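Local structure of endo alpha-1,4 polygalactosaminidase (Neosartorya fumigata, 6OJ1) at residues A[176-181]-A[197-202]. The protein is a fungal endo-alpha-1,4-galactosaminidase of glycoside hydrolase family GH114 that cleaves galactosamine-containing polysaccharide and disrupts microbial biofilms. Numbering follows the deposited sequence.
With NAG (2-acetamido-2-deoxy-beta-D-glucopyranose), chain D.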
ATOM      1  N   ALA A 176       0.150   0.252 -16.064  1.00 19.73           N
ATOM      2  CA  ALA A 176      -0.995   1.155 -16.174  1.00 21.07           C
ATOM      3  C   ALA A 176      -0.786   2.428 -15.363  1.00 21.25           C
ATOM      4  O   ALA A 176      -1.150   3.530 -15.813  1.00 20.73           O
ATOM      5  CB  ALA A 176      -2.264   0.453 -15.693  1.00 18.45           C
ATOM      6  N   ALA A 177      -0.246   2.294 -14.147  1.00 16.55           N
ATOM      7  CA  ALA A 177       0.056   3.478 -13.347  1.00 16.60           C
ATOM      8  C   ALA A 177       1.107   4.338 -14.036  1.00 19.44           C
ATOM      9  O   ALA A 177       0.962   5.563 -14.132  1.00 18.60           O
ATOM     10  CB  ALA A 177       0.538   3.062 -11.955  1.00 17.74           C
ATOM     11  N   HIS A 178       2.174   3.712 -14.540  1.00 17.91           N
ATOM     12  CA  HIS A 178       3.214   4.507 -15.185  1.00 20.83           C
ATOM     13  C   HIS A 178       2.675   5.200 -16.428  1.00 22.51           C
ATOM     14  O   HIS A 178       3.094   6.319 -16.741  1.00 22.38           O
ATOM     15  CB  HIS A 178       4.422   3.629 -15.540  1.00 21.02           C
ATOM     16  CG  HIS A 178       5.124   3.055 -14.348  1.00 21.40           C
ATOM     17  ND1 HIS A 178       5.927   1.935 -14.424  1.00 22.32           N
ATOM     18  CD2 HIS A 178       5.140   3.445 -13.049  1.00 22.14           C
ATOM     19  CE1 HIS A 178       6.399   1.654 -13.221  1.00 22.44           C
ATOM     20  NE2 HIS A 178       5.941   2.556 -12.369  1.00 22.64           N
ATOM     21  N   ALA A 179       1.717   4.571 -17.118  1.00 18.95           N
ATOM     22  CA  ALA A 179       1.131   5.181 -18.311  1.00 20.72           C
ATOM     23  C   ALA A 179       0.323   6.413 -17.954  1.00 19.73           C
ATOM     24  O   ALA A 179       0.124   7.291 -18.802  1.00 21.59           O
ATOM     25  CB  ALA A 179       0.233   4.185 -19.037  1.00 21.15           C
ATOM     26  N   ARG A 180      -0.136   6.482 -16.712  1.00 21.36           N
ATOM     27  CA  ARG A 180      -0.873   7.625 -16.197  1.00 20.72           C
ATOM     28  C   ARG A 180       0.021   8.568 -15.409  1.00 21.88           C
ATOM     29  O   ARG A 180      -0.487   9.433 -14.685  1.00 22.40           O
ATOM     30  CB  ARG A 180      -2.037   7.120 -15.344  1.00 19.93           C
ATOM     31  CG  ARG A 180      -3.037   6.312 -16.155  1.00 20.20           C
ATOM     32  CD  ARG A 180      -3.868   5.382 -15.266  1.00 22.41           C
ATOM     33  NE  ARG A 180      -5.001   4.829 -16.014  1.00 21.84           N
ATOM     34  CZ  ARG A 180      -4.910   3.859 -16.924  1.00 24.46           C
ATOM     35  NH1 ARG A 180      -6.010   3.440 -17.550  1.00 22.25           N
ATOM     36  NH2 ARG A 180      -3.720   3.321 -17.242  1.00 19.83           N
ATOM     37  N   ASN A 181       1.343   8.418 -15.544  1.00 18.88           N
ATOM     38  CA  ASN A 181       2.339   9.282 -14.903  1.00 20.71           C
ATOM     39  C   ASN A 181       2.328   9.172 -13.382  1.00 21.25           C
ATOM     40  O   ASN A 181       2.598  10.152 -12.676  1.00 24.62           O
ATOM     41  CB  ASN A 181       2.153  10.738 -15.324  1.00 24.25           C
ATOM     42  CG  ASN A 181       3.354  11.583 -15.023  1.00 39.25           C
ATOM     43  OD1 ASN A 181       4.496  11.182 -15.251  1.00 41.76           O
ATOM     44  ND2 ASN A 181       3.107  12.762 -14.488  1.00 54.26           N
ATOM     45  N   ILE A 197      10.075  -6.158  -9.006  1.00 24.17           N
ATOM     46  CA  ILE A 197      10.780  -5.029  -8.393  1.00 23.29           C
ATOM     47  C   ILE A 197      11.205  -3.982  -9.424  1.00 24.10           C
ATOM     48  O   ILE A 197      11.177  -2.778  -9.136  1.00 23.07           O
ATOM     49  CB  ILE A 197      11.981  -5.524  -7.554  1.00 22.18           C
ATOM     50  CG1 ILE A 197      12.607  -4.340  -6.805  1.00 25.51           C
ATOM     51  CG2 ILE A 197      13.026  -6.231  -8.417  1.00 25.98           C
ATOM     52  CD1 ILE A 197      13.496  -4.744  -5.650  1.00 28.70           C
ATOM     53  N   LYS A 198      11.582  -4.400 -10.638  1.00 24.10           N
ATOM     54  CA  LYS A 198      12.019  -3.426 -11.637  1.00 25.97           C
ATOM     55  C   LYS A 198      10.919  -2.429 -11.980  1.00 25.49           C
ATOM     56  O   LYS A 198      11.212  -1.311 -12.419  1.00 24.30           O
ATOM     57  CB  LYS A 198      12.492  -4.130 -12.910  1.00 28.59           C
ATOM     58  CG  LYS A 198      13.766  -4.922 -12.740  1.00 30.43           C
ATOM     59  CD  LYS A 198      14.149  -5.610 -14.042  1.00 47.92           C
ATOM     60  N   ASN A 199       9.658  -2.815 -11.799  1.00 22.58           N
ATOM     61  CA  ASN A 199       8.516  -1.959 -12.072  1.00 20.66           C
ATOM     62  C   ASN A 199       8.076  -1.170 -10.843  1.00 21.35           C
ATOM     63  O   ASN A 199       7.174  -0.332 -10.955  1.00 21.54           O
ATOM     64  CB  ASN A 199       7.335  -2.803 -12.588  1.00 19.83           C
ATOM     65  CG  ASN A 199       6.925  -2.448 -14.013  1.00 25.43           C
ATOM     66  OD1 ASN A 199       7.262  -1.374 -14.525  1.00 28.22           O
ATOM     67  ND2 ASN A 199       6.178  -3.353 -14.655  1.00 26.50           N
ATOM     68  N   MET A 200       8.672  -1.430  -9.676  1.00 21.36           N
ATOM     69  CA  MET A 200       8.235  -0.838  -8.415  1.00 19.91           C
ATOM     70  C   MET A 200       9.099   0.366  -8.058  1.00 23.61           C
ATOM     71  O   MET A 200      10.299   0.382  -8.326  1.00 21.62           O
ATOM     72  CB  MET A 200       8.310  -1.850  -7.259  1.00 22.11           C
ATOM     73  CG  MET A 200       7.456  -3.113  -7.417  1.00 17.34           C
ATOM     74  SD  MET A 200       5.693  -2.787  -7.510  1.00 19.86           S
ATOM     75  CE  MET A 200       5.443  -2.877  -9.293  1.00 18.09           C
ATOM     76  N   GLN A 201       8.486   1.366  -7.421  1.00 19.48           N
ATOM     77  CA  GLN A 201       9.258   2.479  -6.877  1.00 24.20           C
ATOM     78  C   GLN A 201       9.479   2.364  -5.369  1.00 23.57           C
ATOM     79  O   GLN A 201      10.294   3.120  -4.821  1.00 21.37           O
ATOM     80  CB  GLN A 201       8.584   3.828  -7.199  1.00 21.18           C
ATOM     81  CG  GLN A 201       8.742   4.287  -8.672  1.00 22.74           C
ATOM     82  CD  GLN A 201       8.112   3.345  -9.670  1.00 20.18           C
ATOM     83  OE1 GLN A 201       6.890   3.215  -9.738  1.00 22.77           O
ATOM     84  NE2 GLN A 201       8.940   2.693 -10.471  1.00 22.43           N
ATOM     85  N   TRP A 202       8.788   1.448  -4.696  1.00 21.24           N
ATOM     86  CA  TRP A 202       8.970   1.223  -3.264  1.00 19.62           C
ATOM     87  C   TRP A 202       8.323  -0.102  -2.893  1.00 20.36           C
ATOM     88  O   TRP A 202       7.631  -0.736  -3.696  1.00 20.39           O
ATOM     89  CB  TRP A 202       8.335   2.337  -2.419  1.00 17.86           C
ATOM     90  CG  TRP A 202       6.864   2.510  -2.701  1.00 17.74           C
ATOM     91  CD1 TRP A 202       5.830   1.740  -2.233  1.00 16.63           C
ATOM     92  CD2 TRP A 202       6.267   3.509  -3.538  1.00 19.84           C
ATOM     93  NE1 TRP A 202       4.626   2.208  -2.722  1.00 19.37           N
ATOM     94  CE2 TRP A 202       4.869   3.285  -3.532  1.00 21.09           C
ATOM     95  CE3 TRP A 202       6.779   4.570  -4.297  1.00 21.61           C
ATOM     96  CZ2 TRP A 202       3.977   4.093  -4.239  1.00 15.32           C
ATOM     97  CZ3 TRP A 202       5.891   5.368  -5.005  1.00 20.97           C
ATOM     98  CH2 TRP A 202       4.512   5.122  -4.975  1.00 16.84           C
TER
HETATM   99  C1  NAG D   1       4.208  13.630 -14.211  1.00 53.59           C
HETATM  100  C2  NAG D   1       3.764  15.069 -14.389  1.00 60.92           C
HETATM  101  C3  NAG D   1       4.984  15.985 -14.416  1.00 66.13           C
HETATM  102  C4  NAG D   1       5.838  15.743 -13.172  1.00 73.48           C
HETATM  103  C5  NAG D   1       6.118  14.247 -12.966  1.00 68.80           C
HETATM  104  C6  NAG D   1       6.802  13.937 -11.653  1.00 71.94           C
HETATM  105  C7  NAG D   1       3.295  14.815 -16.809  1.00 39.90           C
HETATM  106  C8  NAG D   1       2.277  15.028 -17.893  1.00 40.72           C
HETATM  107  N2  NAG D   1       2.941  15.225 -15.583  1.00 51.38           N
HETATM  108  O3  NAG D   1       4.561  17.343 -14.467  1.00 56.40           O
HETATM  109  O4  NAG D   1       7.082  16.428 -13.284  1.00 81.20           O
HETATM  110  O5  NAG D   1       4.894  13.494 -12.982  1.00 56.64           O
HETATM  111  O6  NAG D   1       6.000  14.317 -10.543  1.00 75.68           O
HETATM  112  O7  NAG D   1       4.393  14.310 -17.042  1.00 43.46           O
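In the (beta/alpha)-barrel, His178 and Gln201 join the C-terminal turn of helix 163-179 to the loop that leads into strand 202-206. Gln201 immediately precedes that strand, so the contact sits at the N-terminal end of the barrel strands, the end away from the usual active-site side of this fold. The contact is small and buried, and the imidazole carries it. His178 NE2 donates to Gln201 OE1 at 2.9 Å, with an N-H...O angle of 159°. The oxygen lies at the ring edge, in the ring plane, while the amide plane is turned 59° from the ring. The Gln201 chain leaves the backbone toward the helix and is bent at chi2 (62°), with OE1 at the histidine. OE1 also accepts from Ile184 N on strand 183-187, so two N-H groups grip this buried oxygen. The backbone of Asn199 meets the same ring edge, its O lying 3.1 Å from His178 CE1. Asn199 OD1 is 3.4 Å from His178 CE1. Thr30, from the N-terminal region, ties the side chains of His178 and Asn199: its OG1 bonds to His178 ND1, and its N bonds to Asn199 OD1. Bonds at both ring nitrogens should fix the rotation of the imidazole. The helix ends in a Schellman motif, Asn181 N bonding to His178 O, with Asn181 at positive phi as the C-prime residue. Asn181 carries an N-linked glycan, ND2 being bonded covalently to NAG C1 at 1.4 Å.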